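Local coordinates for protein putative phosphoglycolate phosphatase (Lactobacillus delbrueckii, PDB 2HI0) that probably hydrolyses the phosphate ester of 2-phosphoglycolate, as a putative phosphoglycolate phosphatase of the haloacid dehalogenase-like family, at residues Asp17-Leu22 with Asp43-Phe48; Asn27-Gln32 with Leu94-Pro99; Gly34-Phe39 with Leu60-Gly65. All blocks are in the same frame, centred on the assembly; numbering follows the deposited sequence.

Contact 1 of 3, residues Asp17-Leu22 with Asp43-Phe48; sequences DTSADL and DIKNFF
L22 meets I44 with its CB and the F48 ring with its two methyls. The CB starts the contact, 4.0 Å from CG2 of I44. CG lies beside the backbone N and anti to the carbonyl carbon (chi1 -75°), and from it both methyls reach the F48 ring. CD1 approaches the root of the ring, 4.1 Å from CG of F48, while CD2 stands over the face, 4.2 Å from the ring centroid and 17° off the normal, in a CH-pi contact displaced toward CE1 and CZ. F48 is the first residue to leave helical geometry after helix 41-47, and the carbonyl O of I44, which accepts from the backbone N of both F47 and F48, lies in the plane of the F48 ring at its edge. The contact thus joins the first turn of helix 19-32 to the C-terminal end of helix 41-47, in the helical region inserted after the first strand of the HAD-type core. On the core side, L22 also touches D12, a residue of the sodium site. One turn back on its helix, S19 presents its carbonyl O to CG2 of I44 at 3.9 Å. The hydroxyl OG of S19 faces the aliphatic part of K45, 4.0 Å from CE, and the extended K45 chain carries NZ to a salt bridge with E42.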
loop_
_atom_site.group_PDB
_atom_site.type_symbol
_atom_site.label_atom_id
_atom_site.label_comp_id
_atom_site.label_asym_id
_atom_site.label_seq_id
_atom_site.Cartn_x
_atom_site.Cartn_y
_atom_site.Cartn_z
ATOM N N ASP A 17 9.289 1.392 4.276
ATOM C CA ASP A 17 9.940 0.137 3.945
ATOM C C ASP A 17 9.409 -0.896 4.970
ATOM O O ASP A 17 9.963 -1.064 6.069
ATOM C CB ASP A 17 11.440 0.360 4.060
ATOM C CG ASP A 17 12.258 -0.789 3.588
ATOM O OD1 ASP A 17 11.719 -1.898 3.372
ATOM O OD2 ASP A 17 13.472 -0.518 3.463
ATOM N N THR A 18 8.313 -1.580 4.602
ATOM C CA THR A 18 7.532 -2.425 5.536
ATOM C C THR A 18 7.673 -3.927 5.344
ATOM O O THR A 18 7.117 -4.703 6.137
ATOM C CB THR A 18 6.015 -2.091 5.381
ATOM O OG1 THR A 18 5.662 -2.202 4.029
ATOM C CG2 THR A 18 5.662 -0.663 5.856
ATOM N N SER A 19 8.336 -4.358 4.243
ATOM C CA SER A 19 8.248 -5.779 3.885
ATOM C C SER A 19 8.850 -6.711 4.919
ATOM O O SER A 19 8.327 -7.769 5.149
ATOM C CB SER A 19 8.890 -6.005 2.529
ATOM O OG SER A 19 10.190 -5.475 2.448
ATOM N N ALA A 20 9.916 -6.289 5.593
ATOM C CA ALA A 20 10.495 -7.172 6.622
ATOM C C ALA A 20 9.542 -7.436 7.774
ATOM O O ALA A 20 9.363 -8.592 8.181
ATOM C CB ALA A 20 11.822 -6.624 7.172
ATOM N N ASP A 21 8.916 -6.384 8.317
ATOM C CA ASP A 21 8.020 -6.524 9.474
ATOM C C ASP A 21 6.761 -7.277 9.048
ATOM O O ASP A 21 6.197 -8.077 9.808
ATOM C CB ASP A 21 7.661 -5.155 10.082
ATOM C CG ASP A 21 8.795 -4.548 10.931
ATOM O OD1 ASP A 21 9.753 -5.249 11.333
ATOM O OD2 ASP A 21 8.743 -3.328 11.234
ATOM N N LEU A 22 6.311 -7.042 7.814
ATOM C CA LEU A 22 5.147 -7.802 7.313
ATOM C C LEU A 22 5.425 -9.328 7.242
ATOM O O LEU A 22 4.583 -10.177 7.579
ATOM C CB LEU A 22 4.699 -7.283 5.923
ATOM C CG LEU A 22 3.957 -5.960 5.888
ATOM C CD1 LEU A 22 3.891 -5.505 4.420
ATOM C CD2 LEU A 22 2.564 -5.978 6.484
ATOM N N ASP A 43 8.194 -13.022 -1.201
ATOM C CA ASP A 43 6.857 -13.615 -1.176
ATOM C C ASP A 43 5.876 -12.524 -0.724
ATOM O O ASP A 43 4.797 -12.324 -1.310
ATOM C CB ASP A 43 6.779 -14.807 -0.216
ATOM C CG ASP A 43 7.536 -16.038 -0.701
ATOM O OD1 ASP A 43 7.637 -16.271 -1.933
ATOM O OD2 ASP A 43 7.988 -16.792 0.194
ATOM N N ILE A 44 6.246 -11.839 0.349
ATOM C CA ILE A 44 5.348 -10.826 0.913
ATOM C C ILE A 44 5.022 -9.715 -0.095
ATOM O O ILE A 44 3.917 -9.182 -0.101
ATOM C CB ILE A 44 5.925 -10.241 2.270
ATOM C CG1 ILE A 44 5.310 -10.986 3.455
ATOM C CG2 ILE A 44 5.735 -8.750 2.387
ATOM C CD1 ILE A 44 5.692 -12.463 3.532
ATOM N N LYS A 45 5.990 -9.350 -0.931
ATOM C CA LYS A 45 5.765 -8.347 -1.988
ATOM C C LYS A 45 4.735 -8.781 -3.020
ATOM O O LYS A 45 4.112 -7.935 -3.683
ATOM C CB LYS A 45 7.089 -7.986 -2.648
ATOM C CG LYS A 45 8.068 -7.290 -1.721
ATOM C CD LYS A 45 9.386 -7.031 -2.389
ATOM C CE LYS A 45 10.241 -6.124 -1.529
ATOM N NZ LYS A 45 11.663 -6.063 -2.030
ATOM N N ASN A 46 4.529 -10.092 -3.117
ATOM C CA ASN A 46 3.467 -10.676 -3.961
ATOM C C ASN A 46 2.132 -10.833 -3.218
ATOM O O ASN A 46 1.071 -11.003 -3.834
ATOM C CB ASN A 46 3.880 -12.049 -4.499
ATOM C CG ASN A 46 4.872 -11.967 -5.612
ATOM O OD1 ASN A 46 4.500 -11.943 -6.800
ATOM N ND2 ASN A 46 6.143 -11.903 -5.252
ATOM N N PHE A 47 2.153 -10.821 -1.895
ATOM C CA PHE A 47 0.901 -11.000 -1.160
ATOM C C PHE A 47 0.157 -9.720 -0.858
ATOM O O PHE A 47 -1.043 -9.661 -0.960
ATOM C CB PHE A 47 1.118 -11.744 0.147
ATOM C CG PHE A 47 1.808 -13.105 0.017
ATOM C CD1 PHE A 47 1.734 -13.863 -1.142
ATOM C CD2 PHE A 47 2.492 -13.620 1.125
ATOM C CE1 PHE A 47 2.387 -15.079 -1.215
ATOM C CE2 PHE A 47 3.106 -14.817 1.069
ATOM C CZ PHE A 47 3.045 -15.561 -0.111
ATOM N N PHE A 48 0.891 -8.692 -0.477
ATOM C CA PHE A 48 0.250 -7.448 -0.020
ATOM C C PHE A 48 -0.048 -6.479 -1.201
ATOM O O PHE A 48 0.427 -6.713 -2.312
ATOM C CB PHE A 48 1.114 -6.858 1.104
ATOM C CG PHE A 48 0.984 -7.626 2.388
ATOM C CD1 PHE A 48 -0.042 -7.328 3.273
ATOM C CD2 PHE A 48 1.812 -8.684 2.704
ATOM C CE1 PHE A 48 -0.200 -8.038 4.419
ATOM C CE2 PHE A 48 1.632 -9.401 3.869
ATOM C CZ PHE A 48 0.630 -9.076 4.709
#

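Contact 2 of 3, residues Asn27-Gln32 with Leu94-Pro99; sequences NYAFEQ and LEVFKP. With EDO (1,2-ethanediol), chain H.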
loop_
_atom_site.group_PDB
_atom_site.type_symbol
_atom_site.label_atom_id
_atom_site.label_comp_id
_atom_site.label_asym_id
_atom_site.label_seq_id
_atom_site.Cartn_x
_atom_site.Cartn_y
_atom_site.Cartn_z
ATOM N N ASN A 27 4.681 -14.771 9.016
ATOM C CA ASN A 27 5.238 -16.041 9.415
ATOM C C ASN A 27 4.854 -16.428 10.843
ATOM O O ASN A 27 4.504 -17.581 11.106
ATOM C CB ASN A 27 6.759 -16.081 9.252
ATOM C CG ASN A 27 7.196 -16.251 7.801
ATOM O OD1 ASN A 27 6.511 -16.887 7.000
ATOM N ND2 ASN A 27 8.341 -15.659 7.459
ATOM N N TYR A 28 4.854 -15.442 11.756
ATOM C CA TYR A 28 4.353 -15.659 13.125
ATOM C C TYR A 28 2.917 -16.206 13.157
ATOM O O TYR A 28 2.623 -17.194 13.821
ATOM C CB TYR A 28 4.457 -14.379 13.957
ATOM C CG TYR A 28 3.943 -14.555 15.394
ATOM C CD1 TYR A 28 4.790 -15.000 16.406
ATOM C CD2 TYR A 28 2.660 -14.237 15.710
ATOM C CE1 TYR A 28 4.320 -15.160 17.687
ATOM C CE2 TYR A 28 2.170 -14.411 16.980
ATOM C CZ TYR A 28 3.018 -14.865 17.976
ATOM O OH TYR A 28 2.570 -15.006 19.268
ATOM N N ALA A 29 2.016 -15.517 12.436
ATOM C CA ALA A 29 0.585 -15.844 12.374
ATOM C C ALA A 29 0.360 -17.243 11.797
ATOM O O ALA A 29 -0.463 -18.044 12.261
ATOM C CB ALA A 29 -0.146 -14.789 11.509
ATOM N N PHE A 30 1.057 -17.530 10.704
ATOM C CA PHE A 30 1.021 -18.834 10.045
ATOM C C PHE A 30 1.497 -19.926 10.991
ATOM O O PHE A 30 0.861 -20.947 11.164
ATOM C CB PHE A 30 1.838 -18.842 8.733
ATOM C CG PHE A 30 0.976 -18.547 7.486
ATOM C CD1 PHE A 30 0.247 -17.389 7.442
ATOM C CD2 PHE A 30 0.846 -19.454 6.432
ATOM C CE1 PHE A 30 -0.565 -17.059 6.390
ATOM C CE2 PHE A 30 0.003 -19.143 5.359
ATOM C CZ PHE A 30 -0.699 -17.939 5.354
ATOM N N GLU A 31 2.627 -19.691 11.629
ATOM C CA GLU A 31 3.145 -20.697 12.560
ATOM C C GLU A 31 2.145 -20.962 13.709
ATOM O O GLU A 31 1.902 -22.127 14.084
ATOM C CB GLU A 31 4.477 -20.209 13.145
ATOM C CG GLU A 31 5.099 -21.174 14.147
ATOM C CD GLU A 31 6.486 -20.773 14.615
ATOM O OE1 GLU A 31 6.687 -19.625 15.076
ATOM O OE2 GLU A 31 7.354 -21.682 14.562
ATOM N N GLN A 32 1.598 -19.876 14.280
ATOM C CA GLN A 32 0.622 -20.001 15.349
ATOM C C GLN A 32 -0.649 -20.782 14.987
ATOM O O GLN A 32 -1.335 -21.295 15.854
ATOM C CB GLN A 32 0.202 -18.640 15.923
ATOM C CG GLN A 32 1.282 -17.978 16.717
ATOM C CD GLN A 32 1.601 -18.711 17.985
ATOM O OE1 GLN A 32 0.689 -19.024 18.765
ATOM N NE2 GLN A 32 2.891 -18.999 18.223
ATOM N N LEU A 94 -5.987 -14.258 10.311
ATOM C CA LEU A 94 -6.033 -12.794 10.548
ATOM C C LEU A 94 -6.236 -12.454 12.011
ATOM O O LEU A 94 -5.794 -11.399 12.509
ATOM C CB LEU A 94 -7.119 -12.155 9.700
ATOM C CG LEU A 94 -6.789 -11.986 8.214
ATOM C CD1 LEU A 94 -7.999 -11.451 7.465
ATOM C CD2 LEU A 94 -5.640 -11.017 8.062
ATOM N N GLU A 95 -6.926 -13.337 12.740
ATOM C CA GLU A 95 -7.165 -13.119 14.161
ATOM C C GLU A 95 -5.836 -12.969 14.943
ATOM O O GLU A 95 -5.760 -12.216 15.927
ATOM C CB GLU A 95 -7.961 -14.300 14.709
ATOM C CG GLU A 95 -8.321 -14.155 16.176
ATOM C CD GLU A 95 -9.168 -15.307 16.715
ATOM O OE1 GLU A 95 -9.189 -16.401 16.104
ATOM O OE2 GLU A 95 -9.791 -15.114 17.778
ATOM N N VAL A 96 -4.817 -13.691 14.505
ATOM C CA VAL A 96 -3.468 -13.587 15.049
ATOM C C VAL A 96 -2.684 -12.480 14.362
ATOM O O VAL A 96 -2.075 -11.656 15.012
ATOM C CB VAL A 96 -2.696 -14.935 14.905
ATOM C CG1 VAL A 96 -1.253 -14.826 15.477
ATOM C CG2 VAL A 96 -3.544 -16.086 15.548
ATOM N N PHE A 97 -2.710 -12.463 13.034
ATOM C CA PHE A 97 -1.887 -11.507 12.279
ATOM C C PHE A 97 -2.169 -10.010 12.567
ATOM O O PHE A 97 -1.222 -9.196 12.721
ATOM C CB PHE A 97 -2.070 -11.727 10.791
ATOM C CG PHE A 97 -1.287 -10.756 9.939
ATOM C CD1 PHE A 97 0.078 -10.941 9.704
ATOM C CD2 PHE A 97 -1.912 -9.675 9.380
ATOM C CE1 PHE A 97 0.785 -10.020 8.945
ATOM C CE2 PHE A 97 -1.192 -8.751 8.646
ATOM C CZ PHE A 97 0.153 -8.929 8.412
ATOM N N LYS A 98 -3.451 -9.630 12.579
ATOM C CA LYS A 98 -3.766 -8.198 12.688
ATOM C C LYS A 98 -3.214 -7.560 13.974
ATOM O O LYS A 98 -2.471 -6.592 13.938
ATOM C CB LYS A 98 -5.267 -7.971 12.513
ATOM C CG LYS A 98 -5.696 -8.235 11.078
ATOM C CD LYS A 98 -7.113 -7.738 10.753
ATOM C CE LYS A 98 -7.353 -6.287 11.205
ATOM N NZ LYS A 98 -8.535 -5.670 10.524
ATOM N N PRO A 99 -3.530 -8.123 15.126
ATOM C CA PRO A 99 -2.979 -7.543 16.355
ATOM C C PRO A 99 -1.464 -7.707 16.484
ATOM O O PRO A 99 -0.756 -6.773 16.929
ATOM C CB PRO A 99 -3.690 -8.304 17.469
ATOM C CG PRO A 99 -4.213 -9.524 16.825
ATOM C CD PRO A 99 -4.455 -9.243 15.393
HETATM C C1 EDO H . 7.727 -17.960 12.563
HETATM O O1 EDO H . 8.152 -17.764 13.901
HETATM C C2 EDO H . 8.980 -17.955 11.691
HETATM O O2 EDO H . 9.845 -19.074 11.930
#
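V96 CG1 approaches the Y28 ring obliquely, 3.8 Å from CE2, with the two side chains at about a right angle. One face of that ring carries CG of Q32 from the next turn of the same helix, 3.7 Å above the plane and offset toward the rim; Y28 also stacks with Y100. The F97 ring meets A29 differently: CB of A29 lies at its edge, near the ring plane, and comes within 3.7 Å of CB of F97. CG1 of V96 packs among Y28, A29 and Q32. It is anti to the backbone N (chi1 180°) and lies 3.7 Å from CA of A29, with CB of Q32 beside it at 4.1 Å. With only a methyl at A29, the backbones lie close: the CA atoms of A29 and F97 are 5.0 Å apart, and the axes of the two short segments approach to 8.4 Å. Away from the interface, OE1 of E31 accepts a hydrogen bond of 2.6 Å from O1 of an ethanediol, probably a crystallisation additive. The segments of helices 19-32 and 87-103 run roughly antiparallel, at 151°, forming part of the helical cap. F97 also packs on A25 and L26 of helix 19-32, and F30 and L94 turn to helix 52-63, which meets both members of the pair.

Contact 3 of 3, residues Gly34-Phe39 with Leu60-Gly65; sequences GHRHDF and LAYEAG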
loop_
_atom_site.group_PDB
_atom_site.type_symbol
_atom_site.label_atom_id
_atom_site.label_comp_id
_atom_site.label_asym_id
_atom_site.label_seq_id
_atom_site.Cartn_x
_atom_site.Cartn_y
_atom_site.Cartn_z
ATOM N N GLY A 34 -0.640 -23.293 12.589
ATOM C CA GLY A 34 -0.304 -24.617 12.086
ATOM C C GLY A 34 0.130 -24.705 10.637
ATOM O O GLY A 34 0.193 -25.821 10.078
ATOM N N HIS A 35 0.486 -23.576 10.029
ATOM C CA HIS A 35 0.840 -23.519 8.609
ATOM C C HIS A 35 2.353 -23.431 8.441
ATOM O O HIS A 35 3.058 -23.232 9.418
ATOM C CB HIS A 35 0.199 -22.324 7.938
ATOM C CG HIS A 35 -1.276 -22.461 7.809
ATOM N ND1 HIS A 35 -1.853 -23.163 6.775
ATOM C CD2 HIS A 35 -2.289 -22.073 8.618
ATOM C CE1 HIS A 35 -3.165 -23.160 6.921
ATOM N NE2 HIS A 35 -3.461 -22.524 8.041
ATOM N N ARG A 36 2.841 -23.646 7.218
ATOM C CA ARG A 36 4.216 -23.352 6.797
ATOM C C ARG A 36 4.497 -21.906 7.155
ATOM O O ARG A 36 3.604 -21.064 7.023
ATOM C CB ARG A 36 4.378 -23.569 5.260
ATOM C CG ARG A 36 4.767 -22.344 4.403
ATOM C CD ARG A 36 4.833 -22.668 2.907
ATOM N NE ARG A 36 5.928 -21.955 2.239
ATOM C CZ ARG A 36 6.157 -21.942 0.923
ATOM N NH1 ARG A 36 5.365 -22.565 0.072
ATOM N NH2 ARG A 36 7.196 -21.268 0.447
ATOM N N HIS A 37 5.720 -21.588 7.552
ATOM C CA HIS A 37 6.015 -20.247 8.057
ATOM C C HIS A 37 7.433 -19.789 7.740
ATOM O O HIS A 37 8.135 -19.206 8.588
ATOM C CB HIS A 37 5.778 -20.228 9.595
ATOM C CG HIS A 37 6.388 -21.380 10.321
ATOM N ND1 HIS A 37 5.704 -22.554 10.551
ATOM C CD2 HIS A 37 7.621 -21.548 10.856
ATOM C CE1 HIS A 37 6.502 -23.394 11.198
ATOM N NE2 HIS A 37 7.667 -22.805 11.402
ATOM N N ASP A 38 7.816 -20.023 6.500
ATOM C CA ASP A 38 9.129 -19.634 5.993
ATOM C C ASP A 38 8.997 -18.735 4.762
ATOM O O ASP A 38 9.798 -18.821 3.847
ATOM C CB ASP A 38 9.911 -20.892 5.628
ATOM C CG ASP A 38 9.182 -21.731 4.552
ATOM O OD1 ASP A 38 8.045 -21.349 4.148
ATOM O OD2 ASP A 38 9.747 -22.759 4.112
ATOM N N PHE A 39 7.982 -17.875 4.725
ATOM C CA PHE A 39 7.864 -16.908 3.618
ATOM C C PHE A 39 9.024 -15.922 3.643
ATOM O O PHE A 39 9.537 -15.577 4.717
ATOM C CB PHE A 39 6.566 -16.118 3.656
ATOM C CG PHE A 39 5.314 -16.964 3.538
ATOM C CD1 PHE A 39 5.047 -17.680 2.379
ATOM C CD2 PHE A 39 4.374 -16.978 4.557
ATOM C CE1 PHE A 39 3.867 -18.408 2.227
ATOM C CE2 PHE A 39 3.191 -17.697 4.435
ATOM C CZ PHE A 39 2.941 -18.427 3.243
ATOM N N LEU A 60 -2.022 -18.362 1.714
ATOM C CA LEU A 60 -2.547 -19.719 1.868
ATOM C C LEU A 60 -2.519 -20.468 0.531
ATOM O O LEU A 60 -2.201 -21.647 0.491
ATOM C CB LEU A 60 -3.958 -19.715 2.475
ATOM C CG LEU A 60 -4.089 -19.338 3.945
ATOM C CD1 LEU A 60 -5.572 -19.128 4.359
ATOM C CD2 LEU A 60 -3.429 -20.448 4.838
ATOM N N ALA A 61 -2.856 -19.781 -0.559
ATOM C CA ALA A 61 -2.829 -20.426 -1.890
ATOM C C ALA A 61 -1.397 -20.777 -2.271
ATOM O O ALA A 61 -1.135 -21.853 -2.825
ATOM C CB ALA A 61 -3.426 -19.469 -2.934
ATOM N N TYR A 62 -0.476 -19.865 -1.970
ATOM C CA TYR A 62 0.926 -20.112 -2.254
ATOM C C TYR A 62 1.428 -21.310 -1.438
ATOM O O TYR A 62 2.118 -22.206 -1.996
ATOM C CB TYR A 62 1.743 -18.852 -1.975
ATOM C CG TYR A 62 3.089 -18.913 -2.588
ATOM C CD1 TYR A 62 3.223 -18.833 -3.963
ATOM C CD2 TYR A 62 4.232 -19.038 -1.802
ATOM C CE1 TYR A 62 4.480 -18.868 -4.573
ATOM C CE2 TYR A 62 5.503 -19.075 -2.401
ATOM C CZ TYR A 62 5.607 -19.011 -3.802
ATOM O OH TYR A 62 6.831 -19.062 -4.431
ATOM N N GLU A 63 1.065 -21.391 -0.158
ATOM C CA GLU A 63 1.416 -22.568 0.649
ATOM C C GLU A 63 0.883 -23.858 -0.024
ATOM O O GLU A 63 1.547 -24.899 -0.028
ATOM C CB GLU A 63 0.856 -22.487 2.064
ATOM C CG GLU A 63 1.137 -23.711 2.918
ATOM C CD GLU A 63 0.411 -23.698 4.270
ATOM O OE1 GLU A 63 -0.731 -23.163 4.371
ATOM O OE2 GLU A 63 0.976 -24.277 5.223
ATOM N N ALA A 64 -0.309 -23.765 -0.614
ATOM C CA ALA A 64 -0.987 -24.912 -1.246
ATOM C C ALA A 64 -0.444 -25.269 -2.647
ATOM O O ALA A 64 -0.855 -26.266 -3.230
ATOM C CB ALA A 64 -2.478 -24.649 -1.311
ATOM N N GLY A 65 0.439 -24.432 -3.193
ATOM C CA GLY A 65 1.147 -24.721 -4.445
ATOM C C GLY A 65 0.842 -23.803 -5.614
ATOM O O GLY A 65 1.303 -24.080 -6.732
HETATM O O HOH W 1 4.211 -25.027 0.744
#
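H35 and R36 share the carboxylate of E63, joining the loop after helix 19-32 to the last turn of helix 52-63 within the helical cap. The H35 and E63 side chains cross at about a right angle, their ring and carboxylate planes 55° apart. ND1 of H35 donates to the syn lone pair of OE1 of E63 at 2.7 Å, a bent bond (138°). The backbone N of R36 reaches OE2 of E63 at 2.8 Å from above the carboxylate plane, in a straighter bond. An alanine in place of E63 would probably leave ND1 of H35 and N of R36 without their carboxylate acceptors. CD2 of L60 lies over one face of the H35 ring, 3.7 Å from its centroid, while NE2 of H35 bonds to E89. R36 has two conformers; in the one described, its aliphatic part runs counter to E63, CD of R36 3.8 Å from CG of E63, and its NE makes a salt bridge with OD1 of D38. In that conformer a water also links NH1 of R36 to the carbonyl O of E63. F39 and Y62 meet at their ring edges, 4.1 Å between CE1 of F39 and CD2 of Y62.

Overall arrangement
All three contacts lie in the helical cap inserted in the chain between strand 6-9 and strand 128-133. Contacts 1 and 2 share helix 19-32, the first near its start and the second at its far end, with centres about 14 Å apart; the F48 and F97 rings join them. Contact 3 follows that helix's end, its centre about 12 Å from that of contact 2 and 15 Å from that of contact 1. N27 and F39 link contacts 2 and 3, while F39 and F47 link contacts 3 and 1. Along the chain the segments of contact 1 alternate with those of contacts 2 and 3, while contact 3 lies between the two segments of contact 2; together they tie helices 19-32, 41-47, 52-63 and 87-103 into one body beside the sodium-bearing core.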